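Local coordinates for protein glucose-6-phosphate isomerase (Thermus thermophilus, PDB 1ZZG) that probably catalyses the reversible isomerization of glucose 6-phosphate to fructose 6-phosphate, a step shared by glycolysis and gluconeogenesis, at residues Gly35-Pro47 against Pro181-Pro193. Sequence-based numbering, arbitrary orientation.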
loop_
_atom_site.group_PDB
_atom_site.type_symbol
_atom_site.label_atom_id
_atom_site.label_comp_id
_atom_site.label_asym_id
_atom_site.label_seq_id
_atom_site.Cartn_x
_atom_site.Cartn_y
_atom_site.Cartn_z
ATOM N N GLY A 35 25.209 -19.320 15.777
ATOM C CA GLY A 35 26.588 -19.320 16.233
ATOM C C GLY A 35 27.551 -19.190 15.068
ATOM O O GLY A 35 28.486 -18.389 15.109
ATOM N N GLU A 36 27.320 -19.988 14.027
ATOM C CA GLU A 36 28.155 -19.967 12.832
ATOM C C GLU A 36 28.127 -18.591 12.186
ATOM O O GLU A 36 27.080 -18.137 11.725
ATOM C CB GLU A 36 27.662 -21.004 11.818
ATOM C CG GLU A 36 28.301 -22.372 11.964
ATOM C CD GLU A 36 29.788 -22.341 11.671
ATOM O OE1 GLU A 36 30.157 -21.981 10.533
ATOM O OE2 GLU A 36 30.586 -22.672 12.573
ATOM N N PRO A 37 29.280 -17.905 12.146
ATOM C CA PRO A 37 29.346 -16.573 11.541
ATOM C C PRO A 37 28.752 -16.565 10.133
ATOM O O PRO A 37 28.958 -17.501 9.359
ATOM C CB PRO A 37 30.842 -16.274 11.541
ATOM C CG PRO A 37 31.304 -16.956 12.792
ATOM C CD PRO A 37 30.587 -18.289 12.710
ATOM N N GLY A 38 28.002 -15.512 9.816
ATOM C CA GLY A 38 27.404 -15.398 8.499
ATOM C C GLY A 38 26.089 -16.135 8.299
ATOM O O GLY A 38 25.619 -16.252 7.172
ATOM N N SER A 39 25.489 -16.637 9.374
ATOM C CA SER A 39 24.221 -17.350 9.244
ATOM C C SER A 39 23.047 -16.372 9.135
ATOM O O SER A 39 21.925 -16.764 8.807
ATOM C CB SER A 39 24.017 -18.298 10.430
ATOM O OG SER A 39 23.939 -17.587 11.651
ATOM N N MET A 40 23.314 -15.100 9.414
ATOM C CA MET A 40 22.293 -14.052 9.332
ATOM C C MET A 40 21.062 -14.298 10.213
ATOM O O MET A 40 19.944 -13.936 9.846
ATOM C CB MET A 40 21.864 -13.875 7.870
ATOM C CG MET A 40 23.009 -13.524 6.925
ATOM S SD MET A 40 23.964 -12.089 7.494
ATOM C CE MET A 40 22.796 -10.748 7.210
ATOM N N LEU A 41 21.276 -14.898 11.382
ATOM C CA LEU A 41 20.194 -15.194 12.316
ATOM C C LEU A 41 20.186 -14.261 13.533
ATOM O O LEU A 41 19.539 -14.553 14.538
ATOM C CB LEU A 41 20.302 -16.654 12.783
ATOM C CG LEU A 41 20.302 -17.693 11.651
ATOM C CD1 LEU A 41 20.338 -19.104 12.234
ATOM C CD2 LEU A 41 19.066 -17.510 10.793
ATOM N N GLY A 42 20.900 -13.140 13.431
ATOM C CA GLY A 42 20.969 -12.188 14.529
ATOM C C GLY A 42 19.628 -11.610 14.963
ATOM O O GLY A 42 19.503 -11.086 16.069
ATOM N N TRP A 43 18.622 -11.690 14.098
ATOM C CA TRP A 43 17.301 -11.160 14.435
ATOM C C TRP A 43 16.649 -11.918 15.590
ATOM O O TRP A 43 15.692 -11.435 16.195
ATOM C CB TRP A 43 16.378 -11.187 13.215
ATOM C CG TRP A 43 16.363 -12.495 12.503
ATOM C CD1 TRP A 43 17.165 -12.873 11.465
ATOM C CD2 TRP A 43 15.525 -13.617 12.794
ATOM N NE1 TRP A 43 16.878 -14.164 11.092
ATOM C CE2 TRP A 43 15.875 -14.645 11.891
ATOM C CE3 TRP A 43 14.510 -13.855 13.731
ATOM C CZ2 TRP A 43 15.247 -15.892 11.898
ATOM C CZ3 TRP A 43 13.885 -15.098 13.739
ATOM C CH2 TRP A 43 14.256 -16.100 12.827
ATOM N N MET A 44 17.163 -13.102 15.901
ATOM C CA MET A 44 16.618 -13.882 17.009
ATOM C C MET A 44 17.079 -13.276 18.331
ATOM O O MET A 44 16.400 -13.393 19.351
ATOM C CB MET A 44 17.112 -15.329 16.950
ATOM C CG MET A 44 16.765 -16.085 15.682
ATOM S SD MET A 44 17.529 -17.731 15.698
ATOM C CE MET A 44 16.914 -18.408 14.166
ATOM N N ASP A 45 18.232 -12.613 18.299
ATOM C CA ASP A 45 18.819 -12.036 19.505
ATOM C C ASP A 45 18.470 -10.586 19.817
ATOM O O ASP A 45 18.656 -10.135 20.947
ATOM C CB ASP A 45 20.334 -12.200 19.433
ATOM C CG ASP A 45 20.740 -13.619 19.060
ATOM O OD1 ASP A 45 20.395 -14.554 19.815
ATOM O OD2 ASP A 45 21.385 -13.802 18.004
ATOM N N LEU A 46 17.966 -9.854 18.829
ATOM C CA LEU A 46 17.602 -8.457 19.040
ATOM C C LEU A 46 16.683 -8.223 20.243
ATOM O O LEU A 46 16.831 -7.229 20.953
ATOM C CB LEU A 46 16.953 -7.878 17.780
ATOM C CG LEU A 46 17.866 -7.736 16.563
ATOM C CD1 LEU A 46 17.042 -7.262 15.371
ATOM C CD2 LEU A 46 18.992 -6.749 16.862
ATOM N N PRO A 47 15.723 -9.132 20.491
ATOM C CA PRO A 47 14.821 -8.937 21.637
ATOM C C PRO A 47 15.537 -8.989 22.989
ATOM O O PRO A 47 15.023 -8.485 23.990
ATOM C CB PRO A 47 13.808 -10.075 21.486
ATOM C CG PRO A 47 13.831 -10.381 20.002
ATOM C CD PRO A 47 15.304 -10.297 19.691
ATOM N N PRO A 181 23.374 -4.854 13.549
ATOM C CA PRO A 181 24.260 -6.004 13.749
ATOM C C PRO A 181 24.634 -6.709 12.448
ATOM O O PRO A 181 23.808 -6.876 11.551
ATOM C CB PRO A 181 23.455 -6.908 14.680
ATOM C CG PRO A 181 22.620 -5.940 15.452
ATOM C CD PRO A 181 22.171 -4.965 14.393
ATOM N N LYS A 182 25.891 -7.121 12.361
ATOM C CA LYS A 182 26.388 -7.821 11.187
ATOM C C LYS A 182 25.482 -8.990 10.790
ATOM O O LYS A 182 25.165 -9.168 9.612
ATOM C CB LYS A 182 27.802 -8.342 11.460
ATOM C CG LYS A 182 28.421 -9.085 10.288
ATOM C CD LYS A 182 29.790 -9.642 10.653
ATOM C CE LYS A 182 30.408 -10.371 9.470
ATOM N NZ LYS A 182 31.696 -11.030 9.832
ATOM N N GLU A 183 25.064 -9.778 11.776
ATOM C CA GLU A 183 24.214 -10.947 11.522
ATOM C C GLU A 183 22.725 -10.641 11.325
ATOM O O GLU A 183 21.901 -11.560 11.278
ATOM C CB GLU A 183 24.369 -11.969 12.654
ATOM C CG GLU A 183 25.775 -12.547 12.817
ATOM C CD GLU A 183 26.294 -13.236 11.562
ATOM O OE1 GLU A 183 25.478 -13.800 10.801
ATOM O OE2 GLU A 183 27.525 -13.229 11.342
ATOM N N VAL A 184 22.383 -9.362 11.206
ATOM C CA VAL A 184 20.992 -8.948 11.006
ATOM C C VAL A 184 20.764 -8.384 9.601
ATOM O O VAL A 184 21.230 -7.291 9.278
ATOM C CB VAL A 184 20.565 -7.872 12.044
ATOM C CG1 VAL A 184 19.171 -7.338 11.713
ATOM C CG2 VAL A 184 20.578 -8.467 13.442
ATOM N N GLY A 185 20.040 -9.132 8.776
ATOM C CA GLY A 185 19.763 -8.674 7.427
ATOM C C GLY A 185 18.755 -7.535 7.408
ATOM O O GLY A 185 17.968 -7.368 8.339
ATOM N N GLY A 186 18.778 -6.748 6.339
ATOM C CA GLY A 186 17.861 -5.627 6.221
ATOM C C GLY A 186 16.391 -5.902 6.502
ATOM O O GLY A 186 15.788 -5.233 7.345
ATOM N N ARG A 187 15.796 -6.878 5.816
ATOM C CA ARG A 187 14.377 -7.147 6.035
ATOM C C ARG A 187 14.065 -7.757 7.390
ATOM O O ARG A 187 12.901 -7.888 7.752
ATOM C CB ARG A 187 13.803 -8.026 4.913
ATOM C CG ARG A 187 14.542 -9.317 4.679
ATOM C CD ARG A 187 13.963 -10.067 3.477
ATOM N NE ARG A 187 14.760 -11.254 3.206
ATOM C CZ ARG A 187 15.858 -11.271 2.459
ATOM N NH1 ARG A 187 16.298 -10.159 1.878
ATOM N NH2 ARG A 187 16.540 -12.400 2.326
ATOM N N PHE A 188 15.103 -8.119 8.140
ATOM C CA PHE A 188 14.938 -8.702 9.475
ATOM C C PHE A 188 15.441 -7.716 10.533
ATOM O O PHE A 188 15.654 -8.096 11.684
ATOM C CB PHE A 188 15.763 -9.991 9.596
ATOM C CG PHE A 188 15.194 -11.161 8.845
ATOM C CD1 PHE A 188 14.322 -12.048 9.470
ATOM C CD2 PHE A 188 15.535 -11.384 7.516
ATOM C CE1 PHE A 188 13.802 -13.140 8.783
ATOM C CE2 PHE A 188 15.017 -12.476 6.818
ATOM C CZ PHE A 188 14.151 -13.353 7.457
ATOM N N SER A 189 15.611 -6.454 10.147
ATOM C CA SER A 189 16.164 -5.446 11.053
ATOM C C SER A 189 15.207 -4.536 11.812
ATOM O O SER A 189 15.662 -3.613 12.477
ATOM C CB SER A 189 17.132 -4.546 10.278
ATOM O OG SER A 189 16.415 -3.594 9.493
ATOM N N ALA A 190 13.905 -4.779 11.734
ATOM C CA ALA A 190 12.947 -3.901 12.406
ATOM C C ALA A 190 13.167 -3.649 13.898
ATOM O O ALA A 190 12.917 -2.544 14.378
ATOM C CB ALA A 190 11.530 -4.410 12.184
ATOM N N LEU A 191 13.629 -4.656 14.634
ATOM C CA LEU A 191 13.820 -4.480 16.062
ATOM C C LEU A 191 15.233 -4.054 16.464
ATOM O O LEU A 191 15.598 -4.112 17.638
ATOM C CB LEU A 191 13.382 -5.748 16.810
ATOM C CG LEU A 191 11.947 -6.189 16.453
ATOM C CD1 LEU A 191 11.495 -7.335 17.353
ATOM C CD2 LEU A 191 10.999 -5.009 16.600
ATOM N N SER A 192 16.027 -3.633 15.486
ATOM C CA SER A 192 17.368 -3.127 15.763
ATOM C C SER A 192 17.142 -1.608 15.812
ATOM O O SER A 192 15.996 -1.154 15.767
ATOM C CB SER A 192 18.336 -3.488 14.630
ATOM O OG SER A 192 18.118 -2.700 13.473
ATOM N N PRO A 193 18.213 -0.805 15.930
ATOM C CA PRO A 193 17.977 0.642 15.970
ATOM C C PRO A 193 17.211 1.156 14.740
ATOM O O PRO A 193 16.630 2.243 14.780
ATOM C CB PRO A 193 19.386 1.218 16.080
ATOM C CG PRO A 193 20.092 0.173 16.910
ATOM C CD PRO A 193 19.615 -1.118 16.264
HETATM O O HOH W 1 18.742 -11.736 8.626
HETATM O O HOH W 2 17.108 -4.546 19.996
#
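Glu183 turns its carboxylate onto the type II beta turn of Glu36 to Ser39, joining the loop after helix 20-32 to the loop that leaves edge strand 176-179 of the parallel five-stranded sheet, part of the SIS-type fold of phosphoglucose isomerases. Bent at chi2 (-58°), its chain brings OE2 to Gly38 N (2.8 Å), met on the syn side but tilted somewhat out of the carboxylate plane, and OE1 to Met40 N (2.9 Å), nearly along the C-O axis. Glutamate suits the place because its two oxygens serve two backbone N-H groups; a glutamine here would probably leave one of those groups facing an amide NH2 instead of an acceptor. Glu183 O takes Gly42 N from above its carbonyl plane, at 2.9 Å; glycine suits the place because a CB here would run into both Glu183 O and Val184 CG2. Deeper in, the five-membered ring of Trp43 and the Phe188 ring form an offset stack, planes at 25°, the two side chains pointing the same way; flat, mostly apolar rings suit this buried spot. Phe188 CD1 lies over one indole face and Met44 CG over the other. Arg187 forms a salt bridge with Glu267, the predicted proton donor. Branched Leu46 splits its methyls: CD2 meets Pro181 CG and Val184 CG2, while CD1 lies 3.8 Å from Ser192 N.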